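PDB 2YNQ: ESSB from Geobacillus thermodenitrificans, which probably serves as a membrane-anchored component of the type VII (Ess) secretion system, the part in this model being its mainly helical extracellular domain. Local coordinates for residues Val42-Leu47 and Thr73-Met78; Ser87-Ala92 and Arg113-Gly118. One frame throughout, in Å; residues are numbered along the deposited sequence.

Interaction 1. Residues Val42-Leu47 and Thr73-Met78; sequences VIQYEL and TDEQYM
Two helices of the all-helical extracellular domain of EssB, 41-53 and 75-85, pack here through Gln44, Tyr45, Glu75 and Met78, where the second helix begins. Their backbones come closest at Gln44 and Met78, with 6.4 Å between the two CA atoms. Met78 spans that gap. Its extended chain carries SD up to the other helix, 3.7 Å from Tyr45 N, against the backbone, and 4.0 Å from Gln44 CB beside it. The methyl continues the extended chain past Tyr45: CE lies 4.1 Å from Tyr45 CB, at the ring's edge and near its plane. Tyr41 and Ala48 of helix 41-53 also touch the Met78 side chain, so the methionine is buried against one helix flank.

Next to this apolar patch runs a polar link. Gln44 NE2 donates to Pro36 O as well as to Glu75, two bonds that probably hold the amide's rotation. Asp74 is the N-cap of helix 75-85, its OD1 accepting from Gln76 N at 2.9 Å, and Glu75 follows directly. With CG anti to the backbone N (chi1 -175°) and the chain extended, the Glu75 carboxylate reaches back across the gap. Its plane is turned 45° from the Gln44 amide, and Gln44 NE2 meets Glu75 OE2 on its anti side, somewhat tilted out of the carboxylate plane, at 3.1 Å in a nearly straight bond, 165° at the hydrogen.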
loop_
_atom_site.group_PDB
_atom_site.type_symbol
_atom_site.label_atom_id
_atom_site.label_comp_id
_atom_site.label_asym_id
_atom_site.label_seq_id
_atom_site.Cartn_x
_atom_site.Cartn_y
_atom_site.Cartn_z
ATOM N N VAL D 42 -13.031 -22.117 -0.685
ATOM C CA VAL D 42 -13.172 -21.359 -1.925
ATOM C C VAL D 42 -13.577 -19.905 -1.644
ATOM O O VAL D 42 -13.182 -18.998 -2.379
ATOM C CB VAL D 42 -14.150 -22.058 -2.931
ATOM C CG1 VAL D 42 -15.581 -22.166 -2.376
ATOM C CG2 VAL D 42 -14.137 -21.371 -4.308
ATOM N N ILE D 43 -14.357 -19.671 -0.586
ATOM C CA ILE D 43 -14.806 -18.316 -0.271
ATOM C C ILE D 43 -13.653 -17.532 0.391
ATOM O O ILE D 43 -13.400 -16.376 0.050
ATOM C CB ILE D 43 -16.101 -18.311 0.599
ATOM C CG1 ILE D 43 -17.245 -19.114 -0.072
ATOM C CG2 ILE D 43 -16.512 -16.897 0.976
ATOM C CD1 ILE D 43 -17.676 -18.667 -1.479
ATOM N N GLN D 44 -12.931 -18.177 1.306
ATOM C CA GLN D 44 -11.685 -17.603 1.786
ATOM C C GLN D 44 -10.781 -17.182 0.614
ATOM O O GLN D 44 -10.165 -16.113 0.658
ATOM C CB GLN D 44 -10.953 -18.585 2.708
ATOM C CG GLN D 44 -11.645 -18.846 4.044
ATOM C CD GLN D 44 -10.963 -19.960 4.811
ATOM O OE1 GLN D 44 -10.367 -20.858 4.213
ATOM N NE2 GLN D 44 -11.051 -19.917 6.139
ATOM N N TYR D 45 -10.725 -18.020 -0.428
ATOM C CA TYR D 45 -9.920 -17.760 -1.623
ATOM C C TYR D 45 -10.369 -16.498 -2.332
ATOM O O TYR D 45 -9.539 -15.657 -2.701
ATOM C CB TYR D 45 -9.992 -18.944 -2.602
ATOM C CG TYR D 45 -9.404 -18.645 -3.966
ATOM C CD1 TYR D 45 -8.032 -18.483 -4.125
ATOM C CD2 TYR D 45 -10.221 -18.506 -5.098
ATOM C CE1 TYR D 45 -7.484 -18.187 -5.377
ATOM C CE2 TYR D 45 -9.687 -18.213 -6.359
ATOM C CZ TYR D 45 -8.312 -18.056 -6.498
ATOM O OH TYR D 45 -7.731 -17.763 -7.732
ATOM N N GLU D 46 -11.684 -16.377 -2.529
ATOM C CA GLU D 46 -12.276 -15.225 -3.190
ATOM C C GLU D 46 -11.964 -13.938 -2.434
ATOM O O GLU D 46 -11.542 -12.942 -3.047
ATOM C CB GLU D 46 -13.801 -15.379 -3.350
ATOM C CG GLU D 46 -14.241 -16.476 -4.331
ATOM C CD GLU D 46 -15.775 -16.717 -4.344
ATOM O OE1 GLU D 46 -16.556 -15.901 -3.801
ATOM O OE2 GLU D 46 -16.214 -17.741 -4.909
ATOM N N LEU D 47 -12.188 -13.955 -1.119
ATOM C CA LEU D 47 -11.999 -12.776 -0.272
ATOM C C LEU D 47 -10.522 -12.375 -0.208
ATOM O O LEU D 47 -10.160 -11.225 -0.454
ATOM C CB LEU D 47 -12.544 -13.037 1.135
ATOM C CG LEU D 47 -12.661 -11.821 2.066
ATOM C CD1 LEU D 47 -13.369 -10.631 1.367
ATOM C CD2 LEU D 47 -13.366 -12.186 3.394
ATOM N N THR D 73 -2.997 -22.643 -1.926
ATOM C CA THR D 73 -2.461 -21.841 -0.817
ATOM C C THR D 73 -3.098 -22.240 0.535
ATOM O O THR D 73 -4.316 -22.455 0.642
ATOM C CB THR D 73 -2.671 -20.330 -1.098
ATOM O OG1 THR D 73 -2.111 -19.979 -2.378
ATOM C CG2 THR D 73 -2.067 -19.453 -0.004
ATOM N N ASP D 74 -2.266 -22.351 1.562
ATOM C CA ASP D 74 -2.727 -22.705 2.899
ATOM C C ASP D 74 -3.675 -21.645 3.494
ATOM O O ASP D 74 -3.473 -20.438 3.323
ATOM C CB ASP D 74 -1.514 -22.901 3.809
ATOM C CG ASP D 74 -1.879 -23.485 5.146
ATOM O OD1 ASP D 74 -2.360 -22.739 6.049
ATOM O OD2 ASP D 74 -1.697 -24.716 5.289
ATOM N N GLU D 75 -4.695 -22.121 4.201
ATOM C CA GLU D 75 -5.673 -21.284 4.885
ATOM C C GLU D 75 -5.037 -20.070 5.604
ATOM O O GLU D 75 -5.571 -18.958 5.530
ATOM C CB GLU D 75 -6.493 -22.132 5.878
ATOM C CG GLU D 75 -7.636 -21.378 6.561
ATOM C CD GLU D 75 -8.375 -22.198 7.638
ATOM O OE1 GLU D 75 -7.876 -23.278 8.053
ATOM O OE2 GLU D 75 -9.456 -21.740 8.088
ATOM N N GLN D 76 -3.913 -20.289 6.285
ATOM C CA GLN D 76 -3.272 -19.250 7.089
ATOM C C GLN D 76 -2.861 -18.021 6.295
ATOM O O GLN D 76 -3.051 -16.890 6.751
ATOM C CB GLN D 76 -2.069 -19.810 7.818
ATOM C CG GLN D 76 -2.417 -20.751 8.952
ATOM C CD GLN D 76 -1.186 -21.478 9.452
ATOM O OE1 GLN D 76 -0.957 -21.581 10.665
ATOM N NE2 GLN D 76 -0.362 -21.970 8.514
ATOM N N TYR D 77 -2.332 -18.243 5.098
ATOM C CA TYR D 77 -1.983 -17.161 4.188
ATOM C C TYR D 77 -3.193 -16.368 3.740
ATOM O O TYR D 77 -3.125 -15.138 3.627
ATOM C CB TYR D 77 -1.196 -17.676 2.989
ATOM C CG TYR D 77 0.252 -17.965 3.314
ATOM C CD1 TYR D 77 1.206 -16.942 3.278
ATOM C CD2 TYR D 77 0.672 -19.260 3.681
ATOM C CE1 TYR D 77 2.543 -17.196 3.592
ATOM C CE2 TYR D 77 2.023 -19.520 3.995
ATOM C CZ TYR D 77 2.940 -18.470 3.945
ATOM O OH TYR D 77 4.273 -18.684 4.228
ATOM N N MET D 78 -4.300 -17.062 3.516
ATOM C CA MET D 78 -5.538 -16.396 3.171
ATOM C C MET D 78 -6.027 -15.551 4.328
ATOM O O MET D 78 -6.404 -14.394 4.138
ATOM C CB MET D 78 -6.595 -17.423 2.757
ATOM C CG MET D 78 -6.239 -18.113 1.434
ATOM S SD MET D 78 -7.490 -19.307 0.919
ATOM C CE MET D 78 -6.653 -20.094 -0.453
#

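Interaction 2. Residues Ser87-Ala92 and Arg113-Gly118; sequences SQSEEA and REQIKG
Helix 89-99 begins beside the last turns of helix 102-118, and the backbones stay well apart: the nearest CA atoms, those of Ser89 and Gln115, are 8.2 Å from each other. Gln115 bridges the distance. Its CG stands opposite the backbone N (chi1 -176°) and the chain runs straight out, which delivers the amide to the first turn of the other helix. There Gln115 NE2 donates to Glu90 OE1 at 3.2 Å. The acceptor lies close to the amide plane, but the N-H comes down from above the carboxylate, whose plane is turned 82° from the amide. On the other branch, Gln115 OE1 sits 3.1 Å from Ser89 OG. One water lies 2.7 Å from Gln115 OE1 and 2.6 Å from Ser89 OG; a second bonds to Ser87 O and, weakly, to Gln115 OE1. Cutting Gln115 back to an alanine is likely to leave Glu90 OE1 without its amide donor and the two waters without the Gln115 carbonyl as a partner. Ser87, with positive phi, is the C-prime residue of the Schellman motif that ends helix 75-85, and Gln88 is the N-cap of the next, so Gln115 reaches a tight helix-to-helix turn.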
loop_
_atom_site.group_PDB
_atom_site.type_symbol
_atom_site.label_atom_id
_atom_site.label_comp_id
_atom_site.label_asym_id
_atom_site.label_seq_id
_atom_site.Cartn_x
_atom_site.Cartn_y
_atom_site.Cartn_z
ATOM N N SER D 87 -7.694 -4.365 8.160
ATOM C CA SER D 87 -6.970 -3.507 9.094
ATOM C C SER D 87 -6.954 -4.104 10.499
ATOM O O SER D 87 -7.113 -3.393 11.487
ATOM C CB SER D 87 -7.576 -2.089 9.117
ATOM O OG SER D 87 -7.497 -1.495 7.830
ATOM N N GLN D 88 -6.793 -5.413 10.574
ATOM C CA GLN D 88 -6.652 -6.102 11.839
ATOM C C GLN D 88 -5.210 -6.564 11.897
ATOM O O GLN D 88 -4.914 -7.770 11.864
ATOM C CB GLN D 88 -7.638 -7.267 11.934
ATOM C CG GLN D 88 -9.087 -6.804 12.089
ATOM C CD GLN D 88 -10.098 -7.958 11.929
ATOM O OE1 GLN D 88 -10.583 -8.218 10.819
ATOM N NE2 GLN D 88 -10.391 -8.666 13.031
ATOM N N SER D 89 -4.305 -5.582 11.953
ATOM C CA SER D 89 -2.855 -5.866 11.823
ATOM C C SER D 89 -2.349 -6.724 12.972
ATOM O O SER D 89 -1.486 -7.570 12.771
ATOM C CB SER D 89 -2.027 -4.575 11.715
ATOM O OG SER D 89 -2.429 -3.656 12.721
ATOM N N GLU D 90 -2.917 -6.527 14.157
ATOM C CA GLU D 90 -2.579 -7.358 15.328
ATOM C C GLU D 90 -2.833 -8.841 15.061
ATOM O O GLU D 90 -1.989 -9.697 15.346
ATOM C CB GLU D 90 -3.341 -6.859 16.551
ATOM C CG GLU D 90 -2.852 -5.463 16.931
ATOM C CD GLU D 90 -3.843 -4.648 17.720
ATOM O OE1 GLU D 90 -4.910 -4.321 17.209
ATOM O OE2 GLU D 90 -3.533 -4.294 18.866
ATOM N N GLU D 91 -3.984 -9.121 14.458
ATOM C CA GLU D 91 -4.367 -10.461 14.083
ATOM C C GLU D 91 -3.449 -10.984 12.966
ATOM O O GLU D 91 -2.961 -12.109 13.031
ATOM C CB GLU D 91 -5.834 -10.426 13.659
ATOM C CG GLU D 91 -6.620 -11.661 13.919
ATOM C CD GLU D 91 -6.590 -12.127 15.371
ATOM O OE1 GLU D 91 -7.368 -11.613 16.201
ATOM O OE2 GLU D 91 -5.826 -13.068 15.656
ATOM N N ALA D 92 -3.162 -10.148 11.973
ATOM C CA ALA D 92 -2.262 -10.535 10.881
ATOM C C ALA D 92 -0.827 -10.752 11.388
ATOM O O ALA D 92 -0.131 -11.694 10.958
ATOM C CB ALA D 92 -2.298 -9.498 9.780
ATOM N N ARG D 113 2.433 -0.348 12.908
ATOM C CA ARG D 113 3.054 0.935 13.185
ATOM C C ARG D 113 2.062 2.061 12.902
ATOM O O ARG D 113 1.866 2.935 13.746
ATOM C CB ARG D 113 4.369 1.118 12.420
ATOM C CG ARG D 113 5.289 2.135 13.087
ATOM C CD ARG D 113 6.716 2.157 12.512
ATOM N NE ARG D 113 6.926 3.253 11.572
ATOM C CZ ARG D 113 7.039 4.538 11.910
ATOM N NH1 ARG D 113 6.954 4.925 13.179
ATOM N NH2 ARG D 113 7.241 5.446 10.961
ATOM N N GLU D 114 1.406 2.007 11.742
ATOM C CA GLU D 114 0.438 3.041 11.352
ATOM C C GLU D 114 -0.667 3.177 12.385
ATOM O O GLU D 114 -1.079 4.281 12.719
ATOM C CB GLU D 114 -0.215 2.706 10.020
ATOM C CG GLU D 114 0.626 2.885 8.783
ATOM C CD GLU D 114 -0.078 2.310 7.558
ATOM O OE1 GLU D 114 -1.317 2.125 7.614
ATOM O OE2 GLU D 114 0.593 2.030 6.542
ATOM N N GLN D 115 -1.138 2.040 12.883
ATOM C CA GLN D 115 -2.244 2.017 13.816
ATOM C C GLN D 115 -1.851 2.638 15.153
ATOM O O GLN D 115 -2.678 3.282 15.826
ATOM C CB GLN D 115 -2.741 0.589 14.007
ATOM C CG GLN D 115 -3.956 0.493 14.904
ATOM C CD GLN D 115 -4.338 -0.935 15.213
ATOM O OE1 GLN D 115 -4.341 -1.804 14.328
ATOM N NE2 GLN D 115 -4.672 -1.191 16.476
ATOM N N ILE D 116 -0.590 2.453 15.533
ATOM C CA ILE D 116 -0.067 3.094 16.737
ATOM C C ILE D 116 0.008 4.601 16.508
ATOM O O ILE D 116 -0.493 5.380 17.320
ATOM C CB ILE D 116 1.312 2.522 17.153
ATOM C CG1 ILE D 116 1.194 1.035 17.530
ATOM C CG2 ILE D 116 1.904 3.329 18.318
ATOM C CD1 ILE D 116 0.408 0.762 18.820
ATOM N N LYS D 117 0.604 4.989 15.381
ATOM C CA LYS D 117 0.710 6.390 14.974
ATOM C C LYS D 117 -0.651 7.099 15.082
ATOM O O LYS D 117 -0.736 8.206 15.614
ATOM C CB LYS D 117 1.266 6.493 13.545
ATOM C CG LYS D 117 2.005 7.791 13.233
ATOM C CD LYS D 117 3.511 7.566 13.048
ATOM C CE LYS D 117 4.259 8.877 12.718
ATOM N NZ LYS D 117 5.659 8.600 12.239
ATOM N N GLY D 118 -1.711 6.442 14.611
ATOM C CA GLY D 118 -3.057 7.016 14.619
ATOM C C GLY D 118 -3.854 6.855 15.903
ATOM O O GLY D 118 -4.837 7.569 16.114
HETATM O O HOH W 1 -4.354 -2.275 11.693
HETATM O O HOH W 2 -6.515 -0.727 12.775
#

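Overall arrangement
Interactions 1 and 2 lie on opposite sides of the chain's centre, with centres about 21 Å apart, and follow one another along the sequence. They share no helix: 42-47 with 73-78 joins helices 41-53 and 75-85, while 87-92 with 113-118 joins 89-99 and 102-118. The turn at Ser87 and Gln88 connects the two pairs. Both are partly buried, interaction 1 the more so, and each holds a glutamine-to-glutamate amide-carboxylate bond: beside methionine packing in interaction 1, with waters and no apolar contact in interaction 2. On segment 113-118, Glu114 hydrogen-bonds to Ser56 of the second subunit, whereas no other chain of the assembly touches the segments of interaction 1.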